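Flagellar hook-associated protein 2 (Bdellovibrio bacteriovorus, PDB 6KTY) probably caps the growing tip of the flagellar filament, helping flagellin polymerize there and keeping exported subunits from leaking away. Local coordinates at residues P16-G21 / R187-S192; N152-V155 / F160-E163. All coordinates share one frame; numbering follows the deposited sequence.

Interaction 1: residues P16-G21 / R187-S192; sequences PNIVDG and REIRLS
Ile18 and Ile189 meet in a small, buried, apolar contact where the strand-bearing segments 16-21 and 187-192 face each other near one end of the elongated chain. The strands belong to different sheets: 19-21 is an outer strand of a small antiparallel sheet beside strand 178-180, and 189-192 runs between strands 12-13 and 32-39. The two isoleucine side chains cross obliquely and touch at their ends, Ile18 CD1 lying 3.7 Å from Ile189 CD1, while the branch methyl CG2 of Ile18 rests 4.1 Å from Ile189 CG1. The outer half of Ile18 is fully extended (chi2 175°), which brings CD1 both to Ile189 CD1 and over one face of the Arg187 guanidinium, 4.4 Å from Arg187 NH2. Val19 and Leu191 also turn toward the opposite segment, without coming into contact with it; Val37 of strand 32-39 packs against both Ile18 and Val19, and Ile35 of the same strand against Leu191. While Ile18 covers that face, Arg187 NH1 turns to the second subunit, bonding Ala183 O and Ser182 OG there. In turn, Ile18 packs on Arg187 of the third subunit, so this core reaches the subunit interfaces. The short sheet of 19-21, 178-180 and 168-169 thus packs through Ile18 and Val19 on the sheet that supplies Ile189 and Val37, consistent with a small beta sandwich in the domain that brings the N- and C-terminal ends of this FliD fragment together.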
ATOM      1  N   PRO A  16      -9.303   7.669  -5.127  1.00 32.02           N
ATOM      2  CA  PRO A  16      -9.964   7.253  -6.378  1.00 31.79           C
ATOM      3  C   PRO A  16      -9.302   6.062  -7.063  1.00 31.01           C
ATOM      4  O   PRO A  16      -9.919   5.441  -7.922  1.00 31.35           O
ATOM      5  CB  PRO A  16      -9.877   8.509  -7.278  1.00 33.43           C
ATOM      6  CG  PRO A  16      -9.525   9.640  -6.384  1.00 34.83           C
ATOM      7  CD  PRO A  16      -8.814   9.062  -5.182  1.00 33.24           C
ATOM      8  N   ASN A  17      -8.064   5.735  -6.689  1.00 30.50           N
ATOM      9  CA  ASN A  17      -7.360   4.587  -7.278  1.00 29.56           C
ATOM     10  C   ASN A  17      -7.622   3.291  -6.505  1.00 28.57           C
ATOM     11  O   ASN A  17      -7.048   2.241  -6.819  1.00 27.72           O
ATOM     12  CB  ASN A  17      -5.867   4.865  -7.323  1.00 30.65           C
ATOM     13  CG  ASN A  17      -5.530   6.066  -8.213  1.00 31.93           C
ATOM     14  OD1 ASN A  17      -4.903   7.002  -7.766  1.00 35.89           O
ATOM     15  ND2 ASN A  17      -5.981   6.038  -9.451  1.00 31.42           N
ATOM     16  N   ILE A  18      -8.479   3.372  -5.492  1.00 28.12           N
ATOM     17  CA  ILE A  18      -9.009   2.169  -4.839  1.00 27.53           C
ATOM     18  C   ILE A  18     -10.501   2.058  -5.073  1.00 27.64           C
ATOM     19  O   ILE A  18     -11.000   1.006  -5.523  1.00 26.45           O
ATOM     20  CB  ILE A  18      -8.655   2.075  -3.319  1.00 27.86           C
ATOM     21  CG1 ILE A  18      -7.138   2.004  -3.145  1.00 28.32           C
ATOM     22  CG2 ILE A  18      -9.335   0.822  -2.693  1.00 25.38           C
ATOM     23  CD1 ILE A  18      -6.638   2.035  -1.678  1.00 31.36           C
ATOM     24  N   VAL A  19     -11.229   3.136  -4.785  1.00 28.62           N
ATOM     25  CA  VAL A  19     -12.657   3.173  -5.041  1.00 29.55           C
ATOM     26  C   VAL A  19     -13.002   4.541  -5.604  1.00 30.91           C
ATOM     27  O   VAL A  19     -12.580   5.543  -5.055  1.00 29.63           O
ATOM     28  CB  VAL A  19     -13.465   2.949  -3.748  1.00 30.28           C
ATOM     29  CG1 VAL A  19     -14.957   2.914  -4.099  1.00 30.31           C
ATOM     30  CG2 VAL A  19     -13.066   1.662  -3.071  1.00 31.25           C
ATOM     31  N   ASP A  20     -13.738   4.594  -6.714  1.00 32.27           N
ATOM     32  CA  ASP A  20     -14.255   5.867  -7.201  1.00 35.44           C
ATOM     33  C   ASP A  20     -15.734   5.661  -7.493  1.00 37.35           C
ATOM     34  O   ASP A  20     -16.274   4.559  -7.282  1.00 35.80           O
ATOM     35  CB  ASP A  20     -13.513   6.344  -8.465  1.00 36.55           C
ATOM     36  CG  ASP A  20     -13.522   7.863  -8.621  1.00 39.37           C
ATOM     37  OD1 ASP A  20     -14.255   8.563  -7.897  1.00 43.17           O
ATOM     38  OD2 ASP A  20     -12.789   8.372  -9.472  1.00 43.90           O
ATOM     39  N   GLY A  21     -16.396   6.722  -7.945  1.00 40.16           N
ATOM     40  CA  GLY A  21     -17.818   6.655  -8.195  1.00 42.02           C
ATOM     41  C   GLY A  21     -18.396   7.940  -8.729  1.00 45.12           C
ATOM     42  O   GLY A  21     -17.687   8.932  -8.889  1.00 45.84           O
ATOM     43  N   ARG A 187      -6.651  -1.254   3.972  1.00 29.99           N
ATOM     44  CA  ARG A 187      -6.612   0.151   3.607  1.00 29.21           C
ATOM     45  C   ARG A 187      -8.058   0.672   3.466  1.00 28.23           C
ATOM     46  O   ARG A 187      -8.600   0.878   2.345  1.00 27.61           O
ATOM     47  CB  ARG A 187      -5.843   0.348   2.298  1.00 28.87           C
ATOM     48  CG  ARG A 187      -4.378  -0.174   2.304  1.00 29.48           C
ATOM     49  CD  ARG A 187      -3.327   0.842   2.715  1.00 30.08           C
ATOM     50  NE  ARG A 187      -3.016   1.783   1.633  1.00 29.85           N
ATOM     51  CZ  ARG A 187      -3.574   2.979   1.470  1.00 32.85           C
ATOM     52  NH1 ARG A 187      -4.455   3.465   2.347  1.00 33.41           N
ATOM     53  NH2 ARG A 187      -3.227   3.724   0.435  1.00 33.99           N
ATOM     54  N   GLU A 188      -8.667   0.919   4.611  1.00 28.51           N
ATOM     55  CA  GLU A 188      -9.978   1.503   4.670  1.00 28.76           C
ATOM     56  C   GLU A 188      -9.924   2.922   4.099  1.00 29.08           C
ATOM     57  O   GLU A 188      -9.012   3.723   4.431  1.00 29.75           O
ATOM     58  CB  GLU A 188     -10.504   1.486   6.111  1.00 30.10           C
ATOM     59  CG  GLU A 188     -11.993   1.743   6.222  1.00 29.20           C
ATOM     60  CD  GLU A 188     -12.537   1.565   7.644  1.00 35.54           C
ATOM     61  OE1 GLU A 188     -11.805   1.863   8.613  1.00 33.68           O
ATOM     62  OE2 GLU A 188     -13.728   1.153   7.793  1.00 40.43           O
ATOM     63  N   ILE A 189     -10.871   3.220   3.222  1.00 28.65           N
ATOM     64  CA  ILE A 189     -10.951   4.511   2.502  1.00 31.08           C
ATOM     65  C   ILE A 189     -12.188   5.228   3.039  1.00 32.43           C
ATOM     66  O   ILE A 189     -13.240   4.590   3.276  1.00 32.67           O
ATOM     67  CB  ILE A 189     -11.149   4.334   0.974  1.00 30.59           C
ATOM     68  CG1 ILE A 189     -10.097   3.390   0.354  1.00 32.23           C
ATOM     69  CG2 ILE A 189     -11.139   5.660   0.254  1.00 33.90           C
ATOM     70  CD1 ILE A 189      -8.732   3.527   0.921  1.00 32.01           C
ATOM     71  N   ARG A 190     -12.076   6.543   3.229  1.00 33.47           N
ATOM     72  CA  ARG A 190     -13.230   7.343   3.579  1.00 34.80           C
ATOM     73  C   ARG A 190     -13.793   8.037   2.324  1.00 35.65           C
ATOM     74  O   ARG A 190     -13.045   8.579   1.538  1.00 35.50           O
ATOM     75  CB  ARG A 190     -12.864   8.380   4.643  1.00 36.35           C
ATOM     76  CG  ARG A 190     -12.674   7.803   6.046  1.00 38.07           C
ATOM     77  CD  ARG A 190     -13.140   8.815   7.096  1.00 42.83           C
ATOM     78  NE  ARG A 190     -12.488  10.079   6.836  1.00 45.99           N
ATOM     79  CZ  ARG A 190     -13.001  11.287   7.016  1.00 47.86           C
ATOM     80  NH1 ARG A 190     -14.225  11.488   7.484  1.00 50.35           N
ATOM     81  NH2 ARG A 190     -12.252  12.323   6.710  1.00 49.92           N
ATOM     82  N   LEU A 191     -15.113   7.960   2.156  1.00 36.26           N
ATOM     83  CA  LEU A 191     -15.829   8.527   1.032  1.00 37.64           C
ATOM     84  C   LEU A 191     -16.812   9.548   1.602  1.00 40.00           C
ATOM     85  O   LEU A 191     -17.334   9.356   2.700  1.00 39.63           O
ATOM     86  CB  LEU A 191     -16.640   7.442   0.353  1.00 37.13           C
ATOM     87  CG  LEU A 191     -15.993   6.353  -0.525  1.00 37.06           C
ATOM     88  CD1 LEU A 191     -14.516   6.242  -0.443  1.00 32.93           C
ATOM     89  CD2 LEU A 191     -16.635   5.019  -0.237  1.00 35.81           C
ATOM     90  N   SER A 192     -17.089  10.604   0.852  1.00 42.04           N
ATOM     91  CA  SER A 192     -18.141  11.553   1.269  1.00 44.64           C
ATOM     92  C   SER A 192     -19.128  11.919   0.141  1.00 46.15           C
ATOM     93  O   SER A 192     -18.800  11.856  -1.047  1.00 46.17           O
ATOM     94  CB  SER A 192     -17.503  12.818   1.827  1.00 45.35           C
ATOM     95  OG  SER A 192     -16.751  13.454   0.821  1.00 48.92           O
TER

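Interaction 2: residues N152-V155 / F160-E163; sequences NAKV and FEIE
Strands 153-155 and 160-163 run antiparallel, their axes 4.7 Å apart and their directions 160° apart, with Val155 and Ile162 as a hydrogen-bonded pair (Val155 N to Ile162 O 3.0 Å, Ile162 N to Val155 O 2.8 Å) and Lys154 opposite Glu163 as a non-hydrogen-bonded one. On the Val155 face, Val155 CG2 meets Ile162 CG1 at 3.7 Å; both carbons stand between their own backbone N and carbonyl carbon (Ile162 chi1 64°), and Leu172 packs on the pair. On the other face the extended Lys154 runs beside Glu163 in the same direction and crosses Glu161, with Lys154 CD 3.7 Å from Glu161 OE1. Lys154 NZ stays 4.6 Å from Glu161 OE1, too far for a salt bridge, although the two acids probably favour its charge. At the open end of the ladder, Asn152 ND2 donates an almost straight bond of 2.9 Å to the anti side of Glu163 OE1. The amide and carboxylate planes are turned 63° apart, and Asn152 OD1 accepts from Asn124 N, which helps fix the amide. Glu163 N bonds Asp105 OD1 of the second subunit. This is a tight beta hairpin at the edge, within this chain, of the antiparallel sheet.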
ATOM      1  N   ASN A 152     -16.659 -13.768  -5.659  1.00 27.58           N
ATOM      2  CA  ASN A 152     -17.207 -12.500  -5.278  1.00 27.79           C
ATOM      3  C   ASN A 152     -16.084 -11.538  -4.835  1.00 27.09           C
ATOM      4  O   ASN A 152     -15.029 -11.956  -4.333  1.00 27.01           O
ATOM      5  CB  ASN A 152     -18.222 -12.697  -4.114  1.00 27.92           C
ATOM      6  CG  ASN A 152     -19.437 -13.513  -4.507  1.00 29.99           C
ATOM      7  OD1 ASN A 152     -19.834 -13.563  -5.684  1.00 31.60           O
ATOM      8  ND2 ASN A 152     -20.057 -14.140  -3.512  1.00 27.33           N
ATOM      9  N   ALA A 153     -16.331 -10.241  -5.031  1.00 27.40           N
ATOM     10  CA  ALA A 153     -15.613  -9.204  -4.299  1.00 26.68           C
ATOM     11  C   ALA A 153     -15.896  -9.317  -2.814  1.00 27.24           C
ATOM     12  O   ALA A 153     -16.980  -9.762  -2.373  1.00 27.38           O
ATOM     13  CB  ALA A 153     -15.978  -7.835  -4.780  1.00 25.11           C
ATOM     14  N   LYS A 154     -14.896  -8.945  -2.026  1.00 27.01           N
ATOM     15  CA  LYS A 154     -15.063  -8.845  -0.591  1.00 28.26           C
ATOM     16  C   LYS A 154     -14.770  -7.408  -0.255  1.00 27.03           C
ATOM     17  O   LYS A 154     -13.698  -6.890  -0.599  1.00 27.11           O
ATOM     18  CB  LYS A 154     -14.112  -9.773   0.159  1.00 28.66           C
ATOM     19  CG  LYS A 154     -14.390 -11.265  -0.042  1.00 32.78           C
ATOM     20  CD  LYS A 154     -13.331 -12.111   0.621  1.00 33.77           C
ATOM     21  CE  LYS A 154     -13.649 -13.599   0.536  1.00 37.77           C
ATOM     22  NZ  LYS A 154     -12.477 -14.381   1.102  1.00 42.12           N
ATOM     23  N   VAL A 155     -15.741  -6.748   0.362  1.00 27.74           N
ATOM     24  CA  VAL A 155     -15.583  -5.395   0.802  1.00 28.48           C
ATOM     25  C   VAL A 155     -16.087  -5.218   2.212  1.00 28.58           C
ATOM     26  O   VAL A 155     -17.020  -5.890   2.633  1.00 31.03           O
ATOM     27  CB  VAL A 155     -16.315  -4.430  -0.124  1.00 29.20           C
ATOM     28  CG1 VAL A 155     -15.863  -4.713  -1.577  1.00 30.32           C
ATOM     29  CG2 VAL A 155     -17.808  -4.578   0.019  1.00 33.67           C
ATOM     30  N   PHE A 160     -17.764  -4.141   8.325  1.00 31.36           N
ATOM     31  CA  PHE A 160     -18.391  -5.435   8.097  1.00 30.92           C
ATOM     32  C   PHE A 160     -18.076  -5.939   6.706  1.00 30.65           C
ATOM     33  O   PHE A 160     -18.373  -5.254   5.715  1.00 28.87           O
ATOM     34  CB  PHE A 160     -19.904  -5.360   8.226  1.00 31.07           C
ATOM     35  CG  PHE A 160     -20.372  -4.940   9.565  1.00 31.24           C
ATOM     36  CD1 PHE A 160     -20.389  -5.839  10.628  1.00 29.82           C
ATOM     37  CD2 PHE A 160     -20.803  -3.659   9.776  1.00 29.20           C
ATOM     38  CE1 PHE A 160     -20.817  -5.460  11.868  1.00 30.10           C
ATOM     39  CE2 PHE A 160     -21.268  -3.280  11.041  1.00 30.17           C
ATOM     40  CZ  PHE A 160     -21.277  -4.195  12.078  1.00 30.67           C
ATOM     41  N   GLU A 161     -17.528  -7.157   6.623  1.00 30.93           N
ATOM     42  CA  GLU A 161     -17.156  -7.729   5.333  1.00 31.14           C
ATOM     43  C   GLU A 161     -18.397  -8.349   4.684  1.00 31.21           C
ATOM     44  O   GLU A 161     -19.051  -9.165   5.283  1.00 32.25           O
ATOM     45  CB  GLU A 161     -16.034  -8.788   5.474  1.00 32.04           C
ATOM     46  CG  GLU A 161     -15.663  -9.396   4.143  1.00 34.18           C
ATOM     47  CD  GLU A 161     -14.481 -10.332   4.211  1.00 41.44           C
ATOM     48  OE1 GLU A 161     -14.688 -11.532   3.964  1.00 42.55           O
ATOM     49  OE2 GLU A 161     -13.367  -9.861   4.523  1.00 44.94           O
ATOM     50  N   ILE A 162     -18.740  -7.883   3.488  1.00 30.22           N
ATOM     51  CA  ILE A 162     -19.810  -8.458   2.705  1.00 30.82           C
ATOM     52  C   ILE A 162     -19.266  -8.828   1.332  1.00 29.69           C
ATOM     53  O   ILE A 162     -18.164  -8.392   0.938  1.00 28.28           O
ATOM     54  CB  ILE A 162     -21.009  -7.505   2.583  1.00 31.76           C
ATOM     55  CG1 ILE A 162     -20.634  -6.233   1.815  1.00 31.26           C
ATOM     56  CG2 ILE A 162     -21.559  -7.170   3.975  1.00 32.36           C
ATOM     57  CD1 ILE A 162     -21.788  -5.337   1.567  1.00 34.66           C
ATOM     58  N   GLU A 163     -20.020  -9.657   0.626  1.00 29.52           N
ATOM     59  CA  GLU A 163     -19.633 -10.112  -0.686  1.00 29.11           C
ATOM     60  C   GLU A 163     -20.520  -9.522  -1.770  1.00 28.95           C
ATOM     61  O   GLU A 163     -21.768  -9.469  -1.639  1.00 30.45           O
ATOM     62  CB  GLU A 163     -19.652 -11.658  -0.736  1.00 29.52           C
ATOM     63  CG  GLU A 163     -18.507 -12.224   0.050  1.00 32.48           C
ATOM     64  CD  GLU A 163     -18.350 -13.737  -0.015  1.00 36.70           C
ATOM     65  OE1 GLU A 163     -18.925 -14.409  -0.890  1.00 39.25           O
ATOM     66  OE2 GLU A 163     -17.592 -14.247   0.828  1.00 42.38           O
TER

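How the interactions relate
From the N terminus the chain passes through 16-21, runs along strand 32-39 and leaves for the remote part of the molecule, with its helix 84-94 and four-stranded sheet. It returns to lay down 152-155, and interaction 2 closes a short loop of four residues with 160-163. Strands 168-169 and 178-180 follow before 187-192 completes interaction 1, whose 165-residue loop therefore encloses the hairpin. The contacts do not touch: their nearest atoms are about 7 Å apart. Strand 32-39 lies between 189-192 and 153-157, so 187-192 and the hairpin share a sheet, while 16-21 brings in the small three-stranded one. Both contacts border the second subunit.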